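Local coordinates for protein tonb-dependent siderophore receptor (Acinetobacter baumannii, PDB 5FP1) that probably takes part in the first step of iron uptake across the outer membrane by binding iron-chelating siderophores, possibly including ferric enterobactin, at residues 231-239 against 245-253. Sequence-based numbering, arbitrary orientation.
Sequences DSGIPYWDS and QGKPAEVKQ
In Ile-234, a chi1 of -54° sets CG2 trans to the amide nitrogen and directs this methyl at the segment 245-253, where it lies 3.8 Å from CB of Pro-248. The two side chains cross at about a right angle, whereas Ile-234 and Val-251 meet tip to tip, CG2 to CG2 at 4.1 Å. Tyr-236 has its ring swung to the side of its own backbone N (chi1 -66°); CD1 then comes within 3.4 Å of the carbonyl O of Gly-246, and the peptide between Lys-247 and Pro-248 borders the ring edge. Its hydroxyl is hydrogen-bonded to the carbonyl of Tyr-697. A further apolar group forms where CB of Ala-249 meets CG of Pro-235 and CB of Trp-237.

Tyr-236 and Pro-248 form an antiparallel, non-hydrogen-bonded pair, flanked by two backbone bonds: Ala-249 N to Pro-235 O (2.9 Å) and Trp-237 N to Lys-247 O (3.1 Å). Beyond this pair the chain turns at Gly-246 and Lys-247, and water takes over: one molecule donates to Trp-237 O at 2.7 Å and accepts from Lys-247 N. Residues 245-249 run along one edge of strand 234-238, whose Ile-234 and Tyr-236 also make backbone hydrogen bonds to Ala-702 and His-700, joining it to strand 701-704 in a small antiparallel sheet. Within the connection between barrel strands 215-226 and 264-279, the contact holds two parts of the loop side by side through largely buried apolar side chains, with Pro-235 O and Trp-237 N bonded directly across it and Trp-237 O linked to Lys-247 N through water.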
loop_
_atom_site.group_PDB
_atom_site.type_symbol
_atom_site.label_atom_id
_atom_site.label_comp_id
_atom_site.label_asym_id
_atom_site.label_seq_id
_atom_site.Cartn_x
_atom_site.Cartn_y
_atom_site.Cartn_z
ATOM N N ASP A 231 15.223 8.274 -1.296
ATOM C CA ASP A 231 15.291 8.896 -0.004
ATOM C C ASP A 231 16.070 8.070 0.989
ATOM O O ASP A 231 16.265 6.850 0.826
ATOM C CB ASP A 231 13.877 9.164 0.526
ATOM C CG ASP A 231 13.838 10.321 1.539
ATOM O OD1 ASP A 231 14.893 10.935 1.826
ATOM O OD2 ASP A 231 12.738 10.585 2.042
ATOM N N SER A 232 16.552 8.775 1.998
ATOM C CA SER A 232 17.174 8.201 3.160
ATOM C C SER A 232 16.182 8.435 4.301
ATOM O O SER A 232 14.958 8.365 4.122
ATOM C CB SER A 232 18.528 8.878 3.426
ATOM O OG SER A 232 19.236 8.283 4.516
ATOM N N GLY A 233 16.686 8.724 5.477
ATOM C CA GLY A 233 15.828 9.016 6.605
ATOM C C GLY A 233 16.582 9.807 7.654
ATOM O O GLY A 233 17.692 10.273 7.390
ATOM N N ILE A 234 15.977 9.943 8.833
ATOM C CA ILE A 234 16.578 10.651 9.966
ATOM C C ILE A 234 16.812 9.639 11.084
ATOM O O ILE A 234 15.887 8.873 11.460
ATOM C CB ILE A 234 15.700 11.812 10.444
ATOM C CG1 ILE A 234 15.369 12.755 9.292
ATOM C CG2 ILE A 234 16.360 12.554 11.610
ATOM C CD1 ILE A 234 16.575 13.405 8.622
ATOM N N PRO A 235 18.054 9.561 11.572
ATOM C CA PRO A 235 18.386 8.507 12.547
ATOM C C PRO A 235 17.737 8.766 13.902
ATOM O O PRO A 235 17.633 9.922 14.306
ATOM C CB PRO A 235 19.905 8.620 12.679
ATOM C CG PRO A 235 20.199 10.062 12.369
ATOM C CD PRO A 235 19.184 10.483 11.355
ATOM N N TYR A 236 17.349 7.711 14.613
ATOM C CA TYR A 236 16.853 7.873 15.993
ATOM C C TYR A 236 18.035 8.269 16.881
ATOM O O TYR A 236 19.150 7.718 16.738
ATOM C CB TYR A 236 16.323 6.562 16.550
ATOM C CG TYR A 236 15.079 6.011 15.856
ATOM C CD1 TYR A 236 13.879 6.719 15.859
ATOM C CD2 TYR A 236 15.103 4.781 15.228
ATOM C CE1 TYR A 236 12.745 6.228 15.215
ATOM C CE2 TYR A 236 13.963 4.268 14.627
ATOM C CZ TYR A 236 12.800 4.993 14.612
ATOM O OH TYR A 236 11.687 4.443 14.003
ATOM N N TRP A 237 17.790 9.184 17.820
ATOM C CA TRP A 237 18.822 9.548 18.775
ATOM C C TRP A 237 18.235 10.103 20.058
ATOM O O TRP A 237 17.298 10.908 20.038
ATOM C CB TRP A 237 19.811 10.572 18.175
ATOM C CG TRP A 237 21.098 10.681 18.976
ATOM C CD1 TRP A 237 21.499 11.735 19.770
ATOM C CD2 TRP A 237 22.091 9.669 19.126
ATOM N NE1 TRP A 237 22.707 11.447 20.372
ATOM C CE2 TRP A 237 23.097 10.191 19.997
ATOM C CE3 TRP A 237 22.268 8.396 18.579
ATOM C CZ2 TRP A 237 24.211 9.476 20.339
ATOM C CZ3 TRP A 237 23.392 7.684 18.929
ATOM C CH2 TRP A 237 24.343 8.225 19.823
ATOM N N ASP A 238 18.838 9.667 21.159
ATOM C CA ASP A 238 18.532 10.205 22.487
ATOM C C ASP A 238 19.841 10.712 23.123
ATOM O O ASP A 238 20.699 9.916 23.509
ATOM C CB ASP A 238 17.924 9.122 23.337
ATOM C CG ASP A 238 17.569 9.597 24.756
ATOM O OD1 ASP A 238 18.264 10.473 25.286
ATOM O OD2 ASP A 238 16.617 9.050 25.343
ATOM N N SER A 239 19.981 12.031 23.188
ATOM C CA SER A 239 21.232 12.677 23.620
ATOM C C SER A 239 21.521 12.373 25.088
ATOM O O SER A 239 22.666 12.159 25.460
ATOM C CB SER A 239 21.126 14.194 23.455
ATOM O OG SER A 239 21.265 14.573 22.114
ATOM N N GLN A 245 18.027 5.681 20.045
ATOM C CA GLN A 245 16.635 5.390 20.406
ATOM C C GLN A 245 15.918 6.697 20.648
ATOM O O GLN A 245 16.513 7.756 20.531
ATOM C CB GLN A 245 16.542 4.438 21.612
ATOM C CG GLN A 245 16.961 5.057 22.929
ATOM C CD GLN A 245 17.008 4.052 24.070
ATOM O OE1 GLN A 245 16.134 4.027 24.933
ATOM N NE2 GLN A 245 17.985 3.202 24.045
ATOM N N GLY A 246 14.633 6.614 20.966
ATOM C CA GLY A 246 13.812 7.792 21.107
ATOM C C GLY A 246 13.237 8.258 19.785
ATOM O O GLY A 246 12.794 7.468 18.953
ATOM N N LYS A 247 13.224 9.568 19.611
ATOM C CA LYS A 247 12.657 10.186 18.462
ATOM C C LYS A 247 13.762 10.450 17.460
ATOM O O LYS A 247 14.950 10.326 17.778
ATOM C CB LYS A 247 12.020 11.501 18.857
ATOM C CG LYS A 247 10.719 11.319 19.602
ATOM C CD LYS A 247 10.169 12.646 20.102
ATOM C CE LYS A 247 11.161 13.356 21.015
ATOM N NZ LYS A 247 10.675 14.719 21.368
ATOM N N PRO A 248 13.384 10.847 16.256
ATOM C CA PRO A 248 14.423 11.193 15.304
ATOM C C PRO A 248 15.317 12.374 15.793
ATOM O O PRO A 248 14.853 13.245 16.517
ATOM C CB PRO A 248 13.631 11.575 14.054
ATOM C CG PRO A 248 12.345 10.825 14.178
ATOM C CD PRO A 248 12.042 10.856 15.645
ATOM N N ALA A 249 16.587 12.345 15.408
ATOM C CA ALA A 249 17.547 13.369 15.765
ATOM C C ALA A 249 17.023 14.750 15.458
ATOM O O ALA A 249 16.326 14.971 14.460
ATOM C CB ALA A 249 18.860 13.132 15.024
ATOM N N GLU A 250 17.387 15.699 16.309
ATOM C CA GLU A 250 17.023 17.115 16.087
ATOM C C GLU A 250 18.023 17.746 15.126
ATOM O O GLU A 250 19.064 18.283 15.553
ATOM C CB GLU A 250 17.054 17.851 17.439
ATOM C CG GLU A 250 16.006 17.314 18.398
ATOM C CD GLU A 250 14.586 17.671 17.948
ATOM O OE1 GLU A 250 14.421 18.564 17.088
ATOM O OE2 GLU A 250 13.627 17.054 18.454
ATOM N N VAL A 251 17.733 17.630 13.833
ATOM C CA VAL A 251 18.542 18.191 12.779
ATOM C C VAL A 251 17.624 19.001 11.895
ATOM O O VAL A 251 16.393 18.889 11.981
ATOM C CB VAL A 251 19.245 17.114 11.938
ATOM C CG1 VAL A 251 20.191 16.321 12.818
ATOM C CG2 VAL A 251 18.213 16.172 11.316
ATOM N N LYS A 252 18.223 19.835 11.063
ATOM C CA LYS A 252 17.449 20.754 10.235
ATOM C C LYS A 252 16.437 20.012 9.356
ATOM O O LYS A 252 16.740 18.969 8.779
ATOM C CB LYS A 252 18.372 21.543 9.337
ATOM C CG LYS A 252 17.719 22.751 8.683
ATOM C CD LYS A 252 18.715 23.488 7.794
ATOM C CE LYS A 252 18.036 24.638 7.067
ATOM N NZ LYS A 252 19.012 25.423 6.258
ATOM N N GLN A 253 15.250 20.576 9.247
ATOM C CA GLN A 253 14.217 20.033 8.390
ATOM C C GLN A 253 14.766 19.818 6.984
ATOM O O GLN A 253 15.500 20.647 6.462
ATOM C CB GLN A 253 13.010 20.994 8.366
ATOM C CG GLN A 253 11.855 20.509 7.520
ATOM C CD GLN A 253 10.623 21.381 7.613
ATOM O OE1 GLN A 253 10.652 22.470 8.169
ATOM N NE2 GLN A 253 9.524 20.882 7.094
HETATM O O HOH W 1 14.962 11.096 21.319
HETATM O O HOH W 2 16.095 13.248 18.936
#